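Local atomic coordinates of group 3 allergen SMIPP-S YvT004A06 (PDB entry 3H7T), a protein that belongs to the trypsin-like serine protease family but is a scabies mite inactivated protease paralogue, so it probably lacks the proteolytic activity of its relatives. Residues C152-I165 and Y202-F214. Residues are numbered along the deposited sequence; the frame is centred on the assembly and turned at random.
Sequences CEEQYKQIEADKYI and YISSMPSEFPSVF. With ZN (zinc ion), chain D; ZN (zinc ion), chain F.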
ATOM      1  N   CYS A 152      15.373  12.662   1.518  1.00 24.98           N
ATOM      2  CA  CYS A 152      15.045  11.382   2.158  1.00 24.30           C
ATOM      3  C   CYS A 152      16.185  10.376   2.016  1.00 23.26           C
ATOM      4  O   CYS A 152      16.550   9.714   2.982  1.00 22.56           O
ATOM      5  CB  CYS A 152      13.754  10.816   1.572  1.00 23.44           C
ATOM      6  SG  CYS A 152      13.216   9.211   2.204  1.00 30.31           S
ATOM      7  N   GLU A 153      16.744  10.272   0.810  1.00 22.43           N
ATOM      8  CA  GLU A 153      17.900   9.414   0.589  1.00 21.92           C
ATOM      9  C   GLU A 153      19.089   9.763   1.478  1.00 21.86           C
ATOM     10  O   GLU A 153      19.750   8.862   2.012  1.00 21.39           O
ATOM     11  CB  GLU A 153      18.361   9.431  -0.869  1.00 21.33           C
ATOM     12  CG  GLU A 153      19.575   8.523  -1.038  1.00 26.92           C
ATOM     13  CD  GLU A 153      20.091   8.438  -2.447  1.00 33.68           C
ATOM     14  OE1 GLU A 153      20.216   9.488  -3.112  1.00 36.89           O
ATOM     15  OE2 GLU A 153      20.391   7.308  -2.877  1.00 37.00           O
ATOM     16  N   GLU A 154      19.368  11.060   1.604  1.00 22.29           N
ATOM     17  CA  GLU A 154      20.450  11.543   2.469  1.00 24.18           C
ATOM     18  C   GLU A 154      20.239  11.105   3.920  1.00 24.56           C
ATOM     19  O   GLU A 154      21.185  10.626   4.555  1.00 25.31           O
ATOM     20  CB  GLU A 154      20.604  13.063   2.376  1.00 24.65           C
ATOM     21  CG  GLU A 154      21.147  13.550   1.036  1.00 30.13           C
ATOM     22  CD  GLU A 154      21.060  15.055   0.862  1.00 37.82           C
ATOM     23  OE1 GLU A 154      21.357  15.537  -0.254  1.00 40.67           O
ATOM     24  OE2 GLU A 154      20.696  15.760   1.831  1.00 43.18           O
ATOM     25  N   GLN A 155      19.003  11.242   4.420  1.00 24.59           N
ATOM     26  CA  GLN A 155      18.620  10.768   5.760  1.00 25.60           C
ATOM     27  C   GLN A 155      18.821   9.260   5.945  1.00 25.20           C
ATOM     28  O   GLN A 155      19.359   8.820   6.963  1.00 26.78           O
ATOM     29  CB  GLN A 155      17.146  11.081   6.065  1.00 25.84           C
ATOM     30  CG  GLN A 155      16.733  12.546   6.085  1.00 29.00           C
ATOM     31  CD  GLN A 155      15.266  12.701   6.449  1.00 34.24           C
ATOM     32  OE1 GLN A 155      14.797  12.126   7.434  1.00 31.96           O
ATOM     33  NE2 GLN A 155      14.530  13.465   5.648  1.00 36.41           N
ATOM     34  N   TYR A 156      18.343   8.473   4.980  1.00 24.59           N
ATOM     35  CA  TYR A 156      18.515   7.018   5.003  1.00 24.26           C
ATOM     36  C   TYR A 156      19.990   6.615   4.906  1.00 24.65           C
ATOM     37  O   TYR A 156      20.414   5.618   5.508  1.00 23.46           O
ATOM     38  CB  TYR A 156      17.707   6.360   3.876  1.00 23.23           C
ATOM     39  CG  TYR A 156      16.274   6.022   4.246  1.00 21.62           C
ATOM     40  CD1 TYR A 156      15.336   7.029   4.523  1.00 17.76           C
ATOM     41  CD2 TYR A 156      15.851   4.690   4.311  1.00 20.03           C
ATOM     42  CE1 TYR A 156      14.020   6.713   4.872  1.00 18.26           C
ATOM     43  CE2 TYR A 156      14.533   4.363   4.656  1.00 21.85           C
ATOM     44  CZ  TYR A 156      13.627   5.377   4.934  1.00 20.61           C
ATOM     45  OH  TYR A 156      12.330   5.055   5.273  1.00 22.05           O
ATOM     46  N   LYS A 157      20.764   7.397   4.152  1.00 25.23           N
ATOM     47  CA  LYS A 157      22.200   7.156   3.993  1.00 26.70           C
ATOM     48  C   LYS A 157      22.954   7.213   5.328  1.00 28.41           C
ATOM     49  O   LYS A 157      23.979   6.543   5.479  1.00 28.31           O
ATOM     50  CB  LYS A 157      22.813   8.150   2.999  1.00 26.42           C
ATOM     51  CG  LYS A 157      24.206   7.778   2.510  1.00 27.26           C
ATOM     52  CD  LYS A 157      24.748   8.822   1.536  1.00 33.76           C
ATOM     53  N   GLN A 158      22.442   8.010   6.274  1.00 29.60           N
ATOM     54  CA  GLN A 158      23.022   8.152   7.618  1.00 32.13           C
ATOM     55  C   GLN A 158      23.177   6.817   8.347  1.00 32.44           C
ATOM     56  O   GLN A 158      24.108   6.635   9.134  1.00 32.98           O
ATOM     57  CB  GLN A 158      22.158   9.073   8.488  1.00 32.55           C
ATOM     58  CG  GLN A 158      22.300  10.562   8.230  1.00 37.56           C
ATOM     59  CD  GLN A 158      21.325  11.386   9.061  1.00 44.26           C
ATOM     60  OE1 GLN A 158      20.567  12.194   8.528  1.00 46.42           O
ATOM     61  NE2 GLN A 158      21.336  11.176  10.379  1.00 49.46           N
ATOM     62  N   ILE A 159      22.248   5.896   8.100  1.00 32.25           N
ATOM     63  CA  ILE A 159      22.303   4.569   8.705  1.00 31.69           C
ATOM     64  C   ILE A 159      22.528   3.509   7.626  1.00 31.64           C
ATOM     65  O   ILE A 159      22.142   2.352   7.786  1.00 31.41           O
ATOM     66  CB  ILE A 159      21.058   4.265   9.581  1.00 31.88           C
ATOM     67  CG1 ILE A 159      19.766   4.291   8.755  1.00 31.50           C
ATOM     68  CG2 ILE A 159      20.975   5.244  10.753  1.00 33.01           C
ATOM     69  CD1 ILE A 159      18.625   3.536   9.402  1.00 33.95           C
ATOM     70  N   GLU A 160      23.173   3.932   6.534  1.00 31.45           N
ATOM     71  CA  GLU A 160      23.465   3.084   5.367  1.00 32.36           C
ATOM     72  C   GLU A 160      22.229   2.352   4.827  1.00 31.43           C
ATOM     73  O   GLU A 160      22.294   1.165   4.501  1.00 32.63           O
ATOM     74  CB  GLU A 160      24.597   2.081   5.680  1.00 33.35           C
ATOM     75  CG  GLU A 160      25.700   2.607   6.601  1.00 38.47           C
ATOM     76  CD  GLU A 160      26.876   3.221   5.862  1.00 47.95           C
ATOM     77  OE1 GLU A 160      28.028   2.951   6.273  1.00 52.27           O
ATOM     78  OE2 GLU A 160      26.662   3.969   4.880  1.00 50.41           O
ATOM     79  N   ALA A 161      21.101   3.053   4.735  1.00 29.01           N
ATOM     80  CA  ALA A 161      19.866   2.434   4.252  1.00 26.62           C
ATOM     81  C   ALA A 161      19.402   3.053   2.937  1.00 25.08           C
ATOM     82  O   ALA A 161      18.281   2.812   2.484  1.00 23.11           O
ATOM     83  CB  ALA A 161      18.761   2.521   5.320  1.00 25.58           C
ATOM     84  N   ASP A 162      20.280   3.838   2.324  1.00 25.85           N
ATOM     85  CA  ASP A 162      19.947   4.567   1.099  1.00 26.60           C
ATOM     86  C   ASP A 162      19.550   3.668  -0.078  1.00 26.05           C
ATOM     87  O   ASP A 162      18.957   4.148  -1.035  1.00 26.46           O
ATOM     88  CB  ASP A 162      21.086   5.519   0.709  1.00 26.84           C
ATOM     89  CG  ASP A 162      22.444   4.838   0.687  1.00 30.95           C
ATOM     90  OD1 ASP A 162      23.060   4.832  -0.393  1.00 30.94           O
ATOM     91  OD2 ASP A 162      22.899   4.315   1.742  1.00 33.04           O
ATOM     92  N   LYS A 163      19.849   2.373   0.016  1.00 25.84           N
ATOM     93  CA  LYS A 163      19.475   1.387  -1.012  1.00 26.30           C
ATOM     94  C   LYS A 163      17.956   1.241  -1.208  1.00 25.95           C
ATOM     95  O   LYS A 163      17.506   0.805  -2.272  1.00 24.61           O
ATOM     96  CB  LYS A 163      20.074   0.010  -0.682  1.00 27.03           C
ATOM     97  CG  LYS A 163      19.366  -0.704   0.491  1.00 31.16           C
ATOM     98  CD  LYS A 163      19.718  -2.174   0.596  1.00 37.79           C
ATOM     99  CE  LYS A 163      20.857  -2.406   1.564  1.00 39.79           C
ATOM    100  NZ  LYS A 163      21.061  -3.862   1.780  1.00 48.69           N
ATOM    101  N   TYR A 164      17.178   1.578  -0.179  1.00 24.77           N
ATOM    102  CA  TYR A 164      15.714   1.498  -0.256  1.00 22.73           C
ATOM    103  C   TYR A 164      15.078   2.667  -1.003  1.00 22.33           C
ATOM    104  O   TYR A 164      13.902   2.588  -1.380  1.00 23.26           O
ATOM    105  CB  TYR A 164      15.091   1.389   1.145  1.00 22.24           C
ATOM    106  CG  TYR A 164      15.532   0.161   1.919  1.00 26.42           C
ATOM    107  CD1 TYR A 164      15.363  -1.120   1.390  1.00 27.08           C
ATOM    108  CD2 TYR A 164      16.119   0.284   3.175  1.00 26.80           C
ATOM    109  CE1 TYR A 164      15.769  -2.251   2.097  1.00 33.25           C
ATOM    110  CE2 TYR A 164      16.526  -0.843   3.896  1.00 31.69           C
ATOM    111  CZ  TYR A 164      16.351  -2.103   3.347  1.00 32.65           C
ATOM    112  OH  TYR A 164      16.752  -3.218   4.046  1.00 35.06           O
ATOM    113  N   ILE A 165      15.845   3.738  -1.217  1.00 21.58           N
ATOM    114  CA  ILE A 165      15.322   4.962  -1.846  1.00 20.58           C
ATOM    115  C   ILE A 165      15.809   5.079  -3.295  1.00 22.50           C
ATOM    116  O   ILE A 165      17.015   5.173  -3.564  1.00 22.46           O
ATOM    117  CB  ILE A 165      15.706   6.245  -1.040  1.00 20.27           C
ATOM    118  CG1 ILE A 165      15.527   6.033   0.488  1.00 22.18           C
ATOM    119  CG2 ILE A 165      14.956   7.482  -1.565  1.00 20.83           C
ATOM    120  CD1 ILE A 165      14.084   5.821   0.939  1.00 17.99           C
ATOM    121  N   TYR A 202       6.726  -1.354   3.945  1.00 20.35           N
ATOM    122  CA  TYR A 202       7.154  -1.443   5.334  1.00 20.20           C
ATOM    123  C   TYR A 202       8.550  -2.038   5.406  1.00 19.69           C
ATOM    124  O   TYR A 202       8.761  -3.172   5.010  1.00 19.32           O
ATOM    125  CB  TYR A 202       6.172  -2.281   6.153  1.00 18.73           C
ATOM    126  CG  TYR A 202       6.573  -2.388   7.599  1.00 22.17           C
ATOM    127  CD1 TYR A 202       6.312  -1.346   8.494  1.00 18.81           C
ATOM    128  CD2 TYR A 202       7.228  -3.523   8.075  1.00 24.27           C
ATOM    129  CE1 TYR A 202       6.701  -1.435   9.836  1.00 20.38           C
ATOM    130  CE2 TYR A 202       7.604  -3.629   9.413  1.00 28.09           C
ATOM    131  CZ  TYR A 202       7.340  -2.587  10.282  1.00 24.28           C
ATOM    132  OH  TYR A 202       7.719  -2.703  11.598  1.00 26.05           O
ATOM    133  N   ILE A 203       9.505  -1.264   5.898  1.00 21.10           N
ATOM    134  CA  ILE A 203      10.881  -1.739   5.999  1.00 22.19           C
ATOM    135  C   ILE A 203      11.155  -2.135   7.449  1.00 23.68           C
ATOM    136  O   ILE A 203      11.382  -1.285   8.311  1.00 23.86           O
ATOM    137  CB  ILE A 203      11.896  -0.687   5.499  1.00 21.87           C
ATOM    138  CG1 ILE A 203      11.488  -0.167   4.108  1.00 28.47           C
ATOM    139  CG2 ILE A 203      13.308  -1.274   5.480  1.00 21.47           C
ATOM    140  CD1 ILE A 203      12.284   1.056   3.618  1.00 27.98           C
ATOM    141  N   SER A 204      11.130  -3.436   7.711  1.00 26.00           N
ATOM    142  CA  SER A 204      11.215  -3.942   9.082  1.00 28.23           C
ATOM    143  C   SER A 204      12.468  -3.456   9.827  1.00 29.93           C
ATOM    144  O   SER A 204      12.425  -3.271  11.033  1.00 31.41           O
ATOM    145  CB  SER A 204      11.103  -5.469   9.103  1.00 28.36           C
ATOM    146  OG  SER A 204      12.104  -6.067   8.303  1.00 32.24           O
ATOM    147  N   SER A 205      13.563  -3.212   9.109  1.00 31.31           N
ATOM    148  CA  SER A 205      14.798  -2.770   9.765  1.00 33.72           C
ATOM    149  C   SER A 205      14.809  -1.288  10.159  1.00 34.49           C
ATOM    150  O   SER A 205      15.673  -0.859  10.920  1.00 36.34           O
ATOM    151  CB  SER A 205      16.042  -3.132   8.941  1.00 33.43           C
ATOM    152  OG  SER A 205      16.132  -2.371   7.746  1.00 37.64           O
ATOM    153  N   MET A 206      13.847  -0.513   9.664  1.00 34.10           N
ATOM    154  CA  MET A 206      13.846   0.925   9.892  1.00 33.38           C
ATOM    155  C   MET A 206      13.188   1.329  11.214  1.00 32.92           C
ATOM    156  O   MET A 206      12.070   0.903  11.514  1.00 33.14           O
ATOM    157  CB  MET A 206      13.209   1.669   8.715  1.00 33.42           C
ATOM    158  CG  MET A 206      14.038   1.636   7.420  1.00 34.71           C
ATOM    159  SD  MET A 206      15.705   2.331   7.532  1.00 39.11           S
ATOM    160  CE  MET A 206      15.317   4.018   7.992  1.00 39.30           C
ATOM    161  N   PRO A 207      13.891   2.146  12.018  1.00 32.20           N
ATOM    162  CA  PRO A 207      13.266   2.747  13.192  1.00 31.30           C
ATOM    163  C   PRO A 207      12.444   3.961  12.779  1.00 30.44           C
ATOM    164  O   PRO A 207      12.478   4.357  11.610  1.00 30.57           O
ATOM    165  CB  PRO A 207      14.469   3.196  14.023  1.00 31.21           C
ATOM    166  CG  PRO A 207      15.483   3.570  12.992  1.00 31.83           C
ATOM    167  CD  PRO A 207      15.300   2.570  11.871  1.00 32.48           C
ATOM    168  N   SER A 208      11.716   4.552  13.721  1.00 29.84           N
ATOM    169  CA  SER A 208      11.026   5.810  13.451  1.00 28.95           C
ATOM    170  C   SER A 208      12.013   6.972  13.310  1.00 29.01           C
ATOM    171  O   SER A 208      13.232   6.794  13.456  1.00 28.72           O
ATOM    172  CB  SER A 208       9.952   6.102  14.509  1.00 28.55           C
ATOM    173  OG  SER A 208      10.508   6.222  15.803  1.00 25.86           O
ATOM    174  N   GLU A 209      11.463   8.155  13.029  1.00 29.57           N
ATOM    175  CA  GLU A 209      12.203   9.400  12.753  1.00 29.87           C
ATOM    176  C   GLU A 209      12.650   9.527  11.299  1.00 28.95           C
ATOM    177  O   GLU A 209      13.120  10.586  10.886  1.00 31.48           O
ATOM    178  CB  GLU A 209      13.382   9.637  13.719  1.00 30.43           C
ATOM    179  CG  GLU A 209      13.010   9.661  15.198  1.00 36.29           C
ATOM    180  CD  GLU A 209      12.077  10.793  15.586  1.00 40.23           C
ATOM    181  OE1 GLU A 209      12.378  11.966  15.275  1.00 44.65           O
ATOM    182  OE2 GLU A 209      11.047  10.512  16.234  1.00 45.81           O
ATOM    183  N   PHE A 210      12.504   8.456  10.525  1.00 26.41           N
ATOM    184  CA  PHE A 210      12.770   8.509   9.092  1.00 23.94           C
ATOM    185  C   PHE A 210      11.421   8.552   8.383  1.00 22.20           C
ATOM    186  O   PHE A 210      10.445   7.985   8.885  1.00 22.15           O
ATOM    187  CB  PHE A 210      13.578   7.295   8.626  1.00 23.01           C
ATOM    188  CG  PHE A 210      14.947   7.179   9.268  1.00 27.27           C
ATOM    189  CD1 PHE A 210      16.086   7.555   8.573  1.00 27.67           C
ATOM    190  CD2 PHE A 210      15.090   6.687  10.568  1.00 28.05           C
ATOM    191  CE1 PHE A 210      17.353   7.442   9.149  1.00 30.10           C
ATOM    192  CE2 PHE A 210      16.356   6.579  11.152  1.00 25.00           C
ATOM    193  CZ  PHE A 210      17.484   6.964  10.440  1.00 29.89           C
ATOM    194  N   PRO A 211      11.350   9.230   7.221  1.00 20.68           N
ATOM    195  CA  PRO A 211      10.107   9.209   6.452  1.00 19.26           C
ATOM    196  C   PRO A 211       9.748   7.789   6.030  1.00 18.81           C
ATOM    197  O   PRO A 211      10.636   6.964   5.816  1.00 20.42           O
ATOM    198  CB  PRO A 211      10.450  10.034   5.204  1.00 19.29           C
ATOM    199  CG  PRO A 211      11.550  10.917   5.617  1.00 19.55           C
ATOM    200  CD  PRO A 211      12.357  10.127   6.617  1.00 20.68           C
ATOM    201  N   SER A 212       8.460   7.513   5.896  1.00 17.23           N
ATOM    202  CA  SER A 212       8.013   6.223   5.388  1.00 17.59           C
ATOM    203  C   SER A 212       8.168   6.139   3.861  1.00 17.14           C
ATOM    204  O   SER A 212       8.245   7.158   3.180  1.00 16.51           O
ATOM    205  CB  SER A 212       6.559   5.956   5.800  1.00 16.86           C
ATOM    206  OG  SER A 212       6.462   5.887   7.210  1.00 17.21           O
ATOM    207  N   VAL A 213       8.181   4.920   3.334  1.00 18.28           N
ATOM    208  CA  VAL A 213       8.453   4.700   1.912  1.00 18.61           C
ATOM    209  C   VAL A 213       7.229   4.146   1.185  1.00 18.67           C
ATOM    210  O   VAL A 213       6.559   3.215   1.664  1.00 17.28           O
ATOM    211  CB  VAL A 213       9.702   3.780   1.744  1.00 20.17           C
ATOM    212  CG1 VAL A 213       9.920   3.360   0.282  1.00 18.54           C
ATOM    213  CG2 VAL A 213      10.938   4.490   2.296  1.00 16.90           C
ATOM    214  N   PHE A 214       6.959   4.716   0.012  1.00 18.79           N
ATOM    215  CA  PHE A 214       5.779   4.400  -0.759  1.00 20.08           C
ATOM    216  C   PHE A 214       6.184   4.121  -2.192  1.00 21.49           C
ATOM    217  O   PHE A 214       6.882   4.930  -2.807  1.00 21.62           O
ATOM    218  CB  PHE A 214       4.812   5.593  -0.768  1.00 21.09           C
ATOM    219  CG  PHE A 214       4.204   5.909   0.570  1.00 20.08           C
ATOM    220  CD1 PHE A 214       2.938   5.430   0.896  1.00 18.87           C
ATOM    221  CD2 PHE A 214       4.885   6.712   1.499  1.00 18.20           C
ATOM    222  CE1 PHE A 214       2.361   5.717   2.138  1.00 20.39           C
ATOM    223  CE2 PHE A 214       4.313   7.003   2.738  1.00 17.91           C
ATOM    224  CZ  PHE A 214       3.049   6.495   3.056  1.00 18.04           C
TER
HETATM  225 ZN    ZN D 237      20.361   7.857  -5.259  1.00 65.45          ZN
HETATM  226 ZN    ZN F 239      10.049  12.318  16.983  1.00 52.34          ZN
HETATM  227  O   HOH W   1      20.977  10.109  -5.347  1.00 46.06           O
HETATM  228  O   HOH W   2      12.065  12.237   9.321  1.00 30.35           O
HETATM  229  O   HOH W   3      11.448  13.709  16.951  1.00 29.22           O
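Met-206 folds back on itself, bent at both chi2 and chi3, and this curl lays its methyl CE over a face of the Tyr-156 ring. Phe-210 has its CG anti to the carbonyl carbon (chi1 -62°), which sends its ring to the same tyrosine face. The fold is that of trypsin. Here helix 149-157 and the turn after it pack on the loop leading into strand 212-216 of one of the two beta sheets. Met-206 CE sits 3.8 Å from the Tyr-156 ring centroid in a CH-pi contact, and its sulfur lies obliquely to the ring, a Met-aromatic contact. The Phe-210 and Tyr-156 rings form a T-shaped pair, the edge of Phe-210 toward the tyrosine face, with planes at 73°. Ile-165 CD1 covers the opposite tyrosine face and also touches Val-213 CG2 at 3.7 Å. Ile-159 CD1 closes against Met-206 CE and Phe-210 CZ at the outer end of the cluster. A Schellman motif with Glu-160 as C-prime ends the helix and brings Ala-161 CB to Met-206 SD. Further along, Ile-203 CG2 lies over the Tyr-164 ring, 3.9 Å from its centroid. At the other end, Gln-155 OE1 lies against Pro-211 CD, and Cys-152, in a disulfide with Cys-171, borders the same proline. Water bridges Glu-209 O and, weakly, Gln-155 OE1. Glu-209 OE2 binds a zinc ion together with Glu-178. Tyr-156 OH donates to Pro-211 O at 2.6 Å; the acceptor lies in the ring plane, and the C=O...OH angle is 174°.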